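PDB 3WQC: D-threo-3-hydroxyaspartate dehydratase, which catalyses the pyridoxal phosphate-dependent deamination of D-threo-3-hydroxyaspartate to oxaloacetate and ammonia, and also dehydrates D-serine. Local coordinates for residues B[84-97]-B[108-120]. Numbering follows the deposited sequence. Where two conformers were deposited one is given.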
ATOM      1  N   PHE B  84      10.272   9.219  19.511  1.00 14.26           N
ATOM      2  CA  PHE B  84      10.984  10.060  20.518  1.00 13.79           C
ATOM      3  C   PHE B  84      10.022  11.077  21.181  1.00 14.51           C
ATOM      4  O   PHE B  84      10.102  11.254  22.423  1.00 17.41           O
ATOM      5  CB  PHE B  84      12.126  10.826  19.853  1.00 14.90           C
ATOM      6  CG  PHE B  84      12.835  11.759  20.824  1.00 13.39           C
ATOM      7  CD1 PHE B  84      13.555  11.218  21.913  1.00 16.51           C
ATOM      8  CD2 PHE B  84      12.759  13.151  20.639  1.00 15.66           C
ATOM      9  CE1 PHE B  84      14.143  12.110  22.858  1.00 16.77           C
ATOM     10  CE2 PHE B  84      13.372  14.030  21.555  1.00 17.53           C
ATOM     11  CZ  PHE B  84      14.051  13.487  22.635  1.00 18.24           C
ATOM     12  N   ALA B  85       9.111  11.645  20.407  1.00 17.14           N
ATOM     13  CA  ALA B  85       8.119  12.578  20.977  1.00 17.44           C
ATOM     14  C   ALA B  85       7.277  11.834  22.039  1.00 18.11           C
ATOM     15  O   ALA B  85       6.766  12.434  22.992  1.00 23.17           O
ATOM     16  CB  ALA B  85       7.218  13.163  19.910  1.00 19.96           C
ATOM     17  N   ALA B  86       7.030  10.550  21.802  1.00 17.48           N
ATOM     18  CA  ALA B  86       6.236   9.679  22.711  1.00 21.04           C
ATOM     19  C   ALA B  86       7.032   9.134  23.885  1.00 21.11           C
ATOM     20  O   ALA B  86       6.501   8.365  24.669  1.00 28.65           O
ATOM     21  CB  ALA B  86       5.550   8.560  21.924  1.00 19.98           C
ATOM     22  N   GLY B  87       8.319   9.470  23.982  1.00 18.45           N
ATOM     23  CA  GLY B  87       9.124   9.107  25.132  1.00 20.55           C
ATOM     24  C   GLY B  87      10.208   8.036  24.939  1.00 18.74           C
ATOM     25  O   GLY B  87      10.951   7.685  25.909  1.00 25.49           O
ATOM     26  N   THR B  88      10.311   7.485  23.702  1.00 17.45           N
ATOM     27  CA  THR B  88      11.314   6.457  23.446  1.00 16.49           C
ATOM     28  C   THR B  88      12.667   7.130  23.085  1.00 17.91           C
ATOM     29  O   THR B  88      12.729   7.851  22.092  1.00 17.91           O
ATOM     30  CB  THR B  88      10.903   5.577  22.282  1.00 18.14           C
ATOM     31  OG1 THR B  88       9.679   4.965  22.626  1.00 26.07           O
ATOM     32  CG2 THR B  88      11.938   4.449  22.016  1.00 18.37           C
ATOM     33  N   THR B  89      13.729   6.906  23.886  1.00 17.72           N
ATOM     34  CA  THR B  89      14.975   7.615  23.614  1.00 18.26           C
ATOM     35  C   THR B  89      16.008   6.737  22.934  1.00 16.60           C
ATOM     36  O   THR B  89      16.893   7.254  22.273  1.00 18.55           O
ATOM     37  CB  THR B  89      15.577   8.151  24.928  1.00 21.74           C
ATOM     38  OG1 THR B  89      15.803   7.085  25.826  1.00 24.88           O
ATOM     39  CG2 THR B  89      14.619   9.136  25.602  1.00 23.83           C
ATOM     40  N   ASP B  90      15.896   5.410  23.053  1.00 14.06           N
ATOM     41  CA  ASP B  90      16.933   4.492  22.504  1.00 13.45           C
ATOM     42  C   ASP B  90      16.449   3.962  21.165  1.00 13.78           C
ATOM     43  O   ASP B  90      15.635   3.010  21.063  1.00 14.77           O
ATOM     44  CB  ASP B  90      17.088   3.381  23.526  1.00 16.05           C
ATOM     45  CG  ASP B  90      18.080   2.300  23.128  1.00 17.22           C
ATOM     46  OD1 ASP B  90      18.660   2.350  21.960  1.00 17.23           O
ATOM     47  OD2 ASP B  90      18.253   1.267  23.896  1.00 24.39           O
ATOM     48  N   ILE B  91      16.906   4.632  20.086  1.00 12.55           N
ATOM     49  CA  ILE B  91      16.301   4.365  18.748  1.00 11.80           C
ATOM     50  C   ILE B  91      17.424   4.097  17.750  1.00 12.03           C
ATOM     51  O   ILE B  91      18.387   4.901  17.613  1.00 12.64           O
ATOM     52  CB  ILE B  91      15.497   5.607  18.266  1.00  9.96           C
ATOM     53  CG1 ILE B  91      14.345   5.906  19.235  1.00 13.74           C
ATOM     54  CG2 ILE B  91      14.931   5.352  16.823  1.00 12.03           C
ATOM     55  CD1 ILE B  91      13.416   7.046  18.791  1.00 14.26           C
ATOM     56  N   LEU B  92      17.298   2.986  17.045  1.00 11.26           N
ATOM     57  CA  LEU B  92      18.246   2.626  15.951  1.00 10.52           C
ATOM     58  C   LEU B  92      17.562   2.820  14.624  1.00 11.10           C
ATOM     59  O   LEU B  92      16.513   2.168  14.381  1.00 11.26           O
ATOM     60  CB  LEU B  92      18.592   1.124  16.119  1.00 11.36           C
ATOM     61  CG  LEU B  92      19.398   0.469  14.971  1.00 11.19           C
ATOM     62  CD1 LEU B  92      20.812   1.107  14.871  1.00 12.64           C
ATOM     63  CD2 LEU B  92      19.453  -1.070  15.192  1.00 12.94           C
ATOM     64  N   TYR B  93      18.120   3.668  13.767  1.00 10.45           N
ATOM     65  CA  TYR B  93      17.569   3.888  12.437  1.00  8.99           C
ATOM     66  C   TYR B  93      18.287   2.950  11.482  1.00  9.94           C
ATOM     67  O   TYR B  93      19.448   3.177  11.079  1.00 10.42           O
ATOM     68  CB  TYR B  93      17.747   5.356  12.045  1.00  9.32           C
ATOM     69  CG  TYR B  93      17.383   5.619  10.603  1.00  9.50           C
ATOM     70  CD1 TYR B  93      16.303   5.002   9.928  1.00 10.23           C
ATOM     71  CD2 TYR B  93      18.191   6.535   9.888  1.00 10.53           C
ATOM     72  CE1 TYR B  93      16.031   5.304   8.555  1.00 10.07           C
ATOM     73  CE2 TYR B  93      17.903   6.869   8.556  1.00  9.88           C
ATOM     74  CZ  TYR B  93      16.838   6.250   7.903  1.00  9.21           C
ATOM     75  OH  TYR B  93      16.573   6.521   6.579  1.00 10.91           O
ATOM     76  N   ALA B  94      17.647   1.790  11.184  1.00  9.23           N
ATOM     77  CA  ALA B  94      18.357   0.650  10.542  1.00  9.91           C
ATOM     78  C   ALA B  94      18.158   0.682   9.020  1.00 10.68           C
ATOM     79  O   ALA B  94      17.776  -0.344   8.407  1.00 11.08           O
ATOM     80  CB  ALA B  94      17.920  -0.694  11.165  1.00 11.61           C
ATOM     81  N   VAL B  95      18.474   1.821   8.412  1.00 10.29           N
ATOM     82  CA  VAL B  95      18.524   1.912   6.933  1.00 10.28           C
ATOM     83  C   VAL B  95      19.818   2.720   6.659  1.00  9.89           C
ATOM     84  O   VAL B  95      20.015   3.746   7.290  1.00 10.68           O
ATOM     85  CB  VAL B  95      17.303   2.689   6.333  1.00 10.31           C
ATOM     86  CG1 VAL B  95      17.436   2.860   4.826  1.00 11.43           C
ATOM     87  CG2 VAL B  95      16.015   1.893   6.660  1.00 12.55           C
ATOM     88  N   SER B  96      20.636   2.253   5.700  1.00  9.85           N
ATOM     89  CA  SER B  96      21.921   2.907   5.357  0.50  9.56           C
ATOM     90  C   SER B  96      21.702   4.420   5.306  1.00  9.42           C
ATOM     91  O   SER B  96      20.840   4.929   4.565  1.00 10.11           O
ATOM     92  CB  SER B  96      22.324   2.451   3.940  0.50 13.53           C
ATOM     93  OG  SER B  96      22.451   1.071   3.816  0.50 15.13           O
ATOM     94  N   MET B  97      22.510   5.189   6.054  1.00 10.14           N
ATOM     95  CA  MET B  97      22.243   6.617   6.252  1.00 10.51           C
ATOM     96  C   MET B  97      22.485   7.412   4.968  1.00 11.13           C
ATOM     97  O   MET B  97      23.602   7.302   4.358  1.00 12.38           O
ATOM     98  CB  MET B  97      23.140   7.139   7.374  1.00 12.04           C
ATOM     99  CG  MET B  97      22.878   8.603   7.675  1.00 12.26           C
ATOM    100  SD  MET B  97      21.149   8.856   8.221  1.00 12.79           S
ATOM    101  CE  MET B  97      21.248  10.631   8.548  1.00 12.41           C
ATOM    102  N   LEU B 108      17.492  15.541  16.125  1.00 11.75           N
ATOM    103  CA  LEU B 108      16.919  14.551  17.043  1.00 12.34           C
ATOM    104  C   LEU B 108      17.912  14.332  18.221  1.00 12.73           C
ATOM    105  O   LEU B 108      17.500  14.271  19.381  1.00 14.05           O
ATOM    106  CB  LEU B 108      16.636  13.250  16.321  1.00 13.53           C
ATOM    107  CG  LEU B 108      15.269  13.265  15.661  1.00 14.25           C
ATOM    108  CD1 LEU B 108      15.280  12.174  14.595  1.00 17.55           C
ATOM    109  CD2 LEU B 108      14.135  12.956  16.681  1.00 18.39           C
ATOM    110  N   ARG B 109      19.215  14.111  17.875  1.00 12.52           N
ATOM    111  CA  ARG B 109      20.170  13.879  18.992  1.00 13.47           C
ATOM    112  C   ARG B 109      20.275  15.116  19.954  1.00 12.64           C
ATOM    113  O   ARG B 109      20.359  14.918  21.186  1.00 16.81           O
ATOM    114  CB  ARG B 109      21.573  13.520  18.409  1.00 12.88           C
ATOM    115  CG  ARG B 109      21.552  12.089  17.858  1.00 13.60           C
ATOM    116  CD  ARG B 109      22.881  11.698  17.197  1.00 16.35           C
ATOM    117  NE  ARG B 109      23.958  11.724  18.210  1.00 15.22           N
ATOM    118  CZ  ARG B 109      24.195  10.748  19.106  1.00 17.45           C
ATOM    119  NH1 ARG B 109      23.501   9.560  19.079  1.00 16.23           N
ATOM    120  NH2 ARG B 109      25.155  10.921  20.050  1.00 20.42           N
ATOM    121  N   ARG B 110      20.264  16.323  19.370  1.00 12.78           N
ATOM    122  CA  ARG B 110      20.383  17.531  20.153  0.50 13.43           C
ATOM    123  C   ARG B 110      19.180  17.715  21.048  1.00 13.89           C
ATOM    124  O   ARG B 110      19.357  18.284  22.136  1.00 19.32           O
ATOM    125  CB  ARG B 110      20.596  18.753  19.281  0.50 15.36           C
ATOM    126  CG  ARG B 110      21.955  18.794  18.598  0.50 17.41           C
ATOM    127  CD  ARG B 110      22.072  20.047  17.663  0.50 24.03           C
ATOM    128  NE  ARG B 110      23.453  20.362  17.220  0.50 24.07           N
ATOM    129  CZ  ARG B 110      23.808  21.277  16.317  0.50 14.89           C
ATOM    130  NH1 ARG B 110      22.890  22.046  15.760  0.50 21.06           N
ATOM    131  NH2 ARG B 110      25.150  21.379  15.956  0.50 23.87           N
ATOM    132  N   ARG B 111      18.009  17.198  20.670  1.00 15.11           N
ATOM    133  CA  ARG B 111      16.800  17.216  21.558  1.00 17.32           C
ATOM    134  C   ARG B 111      16.756  16.126  22.596  1.00 14.71           C
ATOM    135  O   ARG B 111      15.860  16.101  23.434  1.00 19.69           O
ATOM    136  CB  ARG B 111      15.459  16.967  20.702  1.00 23.36           C
ATOM    137  CG  ARG B 111      15.129  17.981  19.774  1.00 27.13           C
ATOM    138  CD  ARG B 111      13.602  17.876  19.523  1.00 27.57           C
ATOM    139  NE  ARG B 111      13.010  16.868  18.698  1.00 25.16           N
ATOM    140  CZ  ARG B 111      13.188  16.804  17.343  1.00 21.31           C
ATOM    141  NH1 ARG B 111      14.096  17.595  16.671  1.00 24.65           N
ATOM    142  NH2 ARG B 111      12.535  15.925  16.672  1.00 24.11           N
ATOM    143  N   GLY B 112      17.747  15.199  22.586  1.00 14.95           N
ATOM    144  CA  GLY B 112      17.853  14.193  23.569  1.00 15.35           C
ATOM    145  C   GLY B 112      17.555  12.793  23.119  1.00 14.84           C
ATOM    146  O   GLY B 112      17.530  11.863  23.953  1.00 19.69           O
ATOM    147  N   CYS B 113      17.435  12.580  21.811  1.00 14.99           N
ATOM    148  CA  CYS B 113      17.215  11.218  21.340  1.00 14.63           C
ATOM    149  C   CYS B 113      18.578  10.496  21.153  1.00 13.65           C
ATOM    150  O   CYS B 113      19.473  11.032  20.502  1.00 15.93           O
ATOM    151  CB  CYS B 113      16.475  11.275  20.001  1.00 15.68           C
ATOM    152  SG  CYS B 113      16.068   9.605  19.339  1.00 16.78           S
ATOM    153  N   ASP B 114      18.716   9.304  21.712  1.00 13.72           N
ATOM    154  CA  ASP B 114      19.972   8.536  21.571  1.00 14.02           C
ATOM    155  C   ASP B 114      19.833   7.746  20.304  1.00 14.71           C
ATOM    156  O   ASP B 114      19.626   6.505  20.287  1.00 15.19           O
ATOM    157  CB  ASP B 114      20.153   7.607  22.725  1.00 16.18           C
ATOM    158  CG  ASP B 114      21.575   7.049  22.728  1.00 25.94           C
ATOM    159  OD1 ASP B 114      22.490   7.830  22.332  1.00 42.49           O
ATOM    160  OD2 ASP B 114      21.833   5.953  23.260  1.00 35.53           O
ATOM    161  N   LEU B 115      19.886   8.478  19.211  1.00 14.11           N
ATOM    162  CA  LEU B 115      19.591   7.934  17.880  1.00 12.19           C
ATOM    163  C   LEU B 115      20.894   7.351  17.295  1.00 10.90           C
ATOM    164  O   LEU B 115      21.910   8.071  17.220  1.00 13.93           O
ATOM    165  CB  LEU B 115      19.115   9.124  16.983  1.00 12.23           C
ATOM    166  CG  LEU B 115      18.901   8.713  15.512  1.00 10.73           C
ATOM    167  CD1 LEU B 115      17.723   7.692  15.380  1.00 13.49           C
ATOM    168  CD2 LEU B 115      18.653  10.013  14.746  1.00 14.14           C
ATOM    169  N   LYS B 116      20.831   6.116  16.853  1.00 10.64           N
ATOM    170  CA  LYS B 116      21.985   5.417  16.219  1.00 10.31           C
ATOM    171  C   LYS B 116      21.730   5.316  14.736  1.00 10.51           C
ATOM    172  O   LYS B 116      20.577   5.061  14.291  1.00 11.35           O
ATOM    173  CB  LYS B 116      22.126   3.985  16.780  1.00 12.09           C
ATOM    174  CG  LYS B 116      22.752   3.912  18.158  1.00 19.24           C
ATOM    175  CD  LYS B 116      22.093   4.409  19.264  1.00 27.99           C
ATOM    176  CE  LYS B 116      20.971   3.444  19.678  1.00 23.36           C
ATOM    177  NZ  LYS B 116      20.824   3.973  21.126  1.00 22.00           N
ATOM    178  N   LEU B 117      22.767   5.522  13.936  1.00 10.57           N
ATOM    179  CA  LEU B 117      22.704   5.446  12.458  1.00  8.84           C
ATOM    180  C   LEU B 117      23.522   4.235  11.996  1.00  9.50           C
ATOM    181  O   LEU B 117      24.364   3.733  12.787  1.00 10.50           O
ATOM    182  CB  LEU B 117      23.319   6.739  11.832  1.00 10.07           C
ATOM    183  CG  LEU B 117      22.730   8.024  12.400  1.00 10.45           C
ATOM    184  CD1 LEU B 117      23.420   9.237  11.753  1.00 13.17           C
ATOM    185  CD2 LEU B 117      21.177   8.069  12.068  1.00 11.83           C
ATOM    186  N   ILE B 118      23.347   3.817  10.745  1.00  9.43           N
ATOM    187  CA  ILE B 118      24.101   2.680  10.227  1.00  8.76           C
ATOM    188  C   ILE B 118      24.690   3.071   8.891  1.00  9.82           C
ATOM    189  O   ILE B 118      24.124   3.869   8.119  1.00 10.70           O
ATOM    190  CB  ILE B 118      23.238   1.386  10.132  1.00  8.42           C
ATOM    191  CG1 ILE B 118      22.255   1.411   8.963  1.00 10.54           C
ATOM    192  CG2 ILE B 118      22.540   1.114  11.487  1.00 10.53           C
ATOM    193  CD1 ILE B 118      21.557   0.044   8.773  1.00 10.93           C
ATOM    194  N   VAL B 119      25.845   2.470   8.567  1.00  8.51           N
ATOM    195  CA  VAL B 119      26.490   2.658   7.251  1.00  8.81           C
ATOM    196  C   VAL B 119      27.058   1.313   6.796  1.00  8.88           C
ATOM    197  O   VAL B 119      27.335   0.419   7.616  1.00 10.01           O
ATOM    198  CB  VAL B 119      27.631   3.732   7.228  1.00 10.12           C
ATOM    199  CG1 VAL B 119      27.062   5.086   7.645  1.00 10.68           C
ATOM    200  CG2 VAL B 119      28.809   3.338   8.099  1.00 11.55           C
ATOM    201  N   ASP B 120      27.426   1.264   5.516  1.00  9.49           N
ATOM    202  CA  ASP B 120      28.137   0.099   4.937  1.00  8.61           C
ATOM    203  C   ASP B 120      29.169   0.502   3.893  1.00  8.90           C
ATOM    204  O   ASP B 120      29.596  -0.370   3.098  1.00 11.43           O
ATOM    205  CB  ASP B 120      27.185  -0.963   4.396  1.00 10.87           C
ATOM    206  CG  ASP B 120      26.443  -0.534   3.183  1.00 14.54           C
ATOM    207  OD1 ASP B 120      26.596   0.605   2.694  1.00 13.94           O
ATOM    208  OD2 ASP B 120      25.661  -1.379   2.630  1.00 18.85           O
TER
HETATM  209  O   HOH W   1      21.040   4.991   9.563  1.00 10.73           O
HETATM  210  O   HOH W   2      23.260   0.331   1.514  1.00 31.74           O
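K116 reaches diagonally to D90 across neighbouring parallel strands, 114-119 and 90-93, joined by helix 102-110 in a beta-alpha-beta unit of the alanine racemase-like TIM barrel; its own partner in register is L92. I91 illustrates parallel pairing, using both its N and its O toward strand 114-119: the O takes K116 N (2.8 Å) and the N gives a weak bond to D114 O, while Y93 N reaches K116 O. Followed outward, K116 folds back over its own sheet. Its CB rests against L92 CD1 (3.7 Å); bends at CB-CG (chi2 68°) and CG-CD (chi3 76°) then carry CD and CE back past I91 O, CE closing to 3.4 Å from D90 OD1. NZ forms a salt bridge with that OD1 at 2.8 Å, from above the carboxylate plane, and a second, weak as a hydrogen bond, with D114 OD2; it also bonds D114 O. The ammonium thus lies between two carboxylates whose mutual repulsion it probably eases; R49 is a second partner of D90.

Before the strands, C113 CB lies over one face of the F84 ring, a CH-pi contact 3.7 Å from the centroid, while R111 O approaches the ring edge and R111 CB packs on F84 CE2. Replacing F84 by an alanine would remove the ring and is likely to open a gap beside C113 CB and R111 CB.

Near the cofactor pocket, which A94 lines, a water takes I118 N and donates to Y93 O and V95 O; beyond it M97 N closes on I118 O at 2.9 Å.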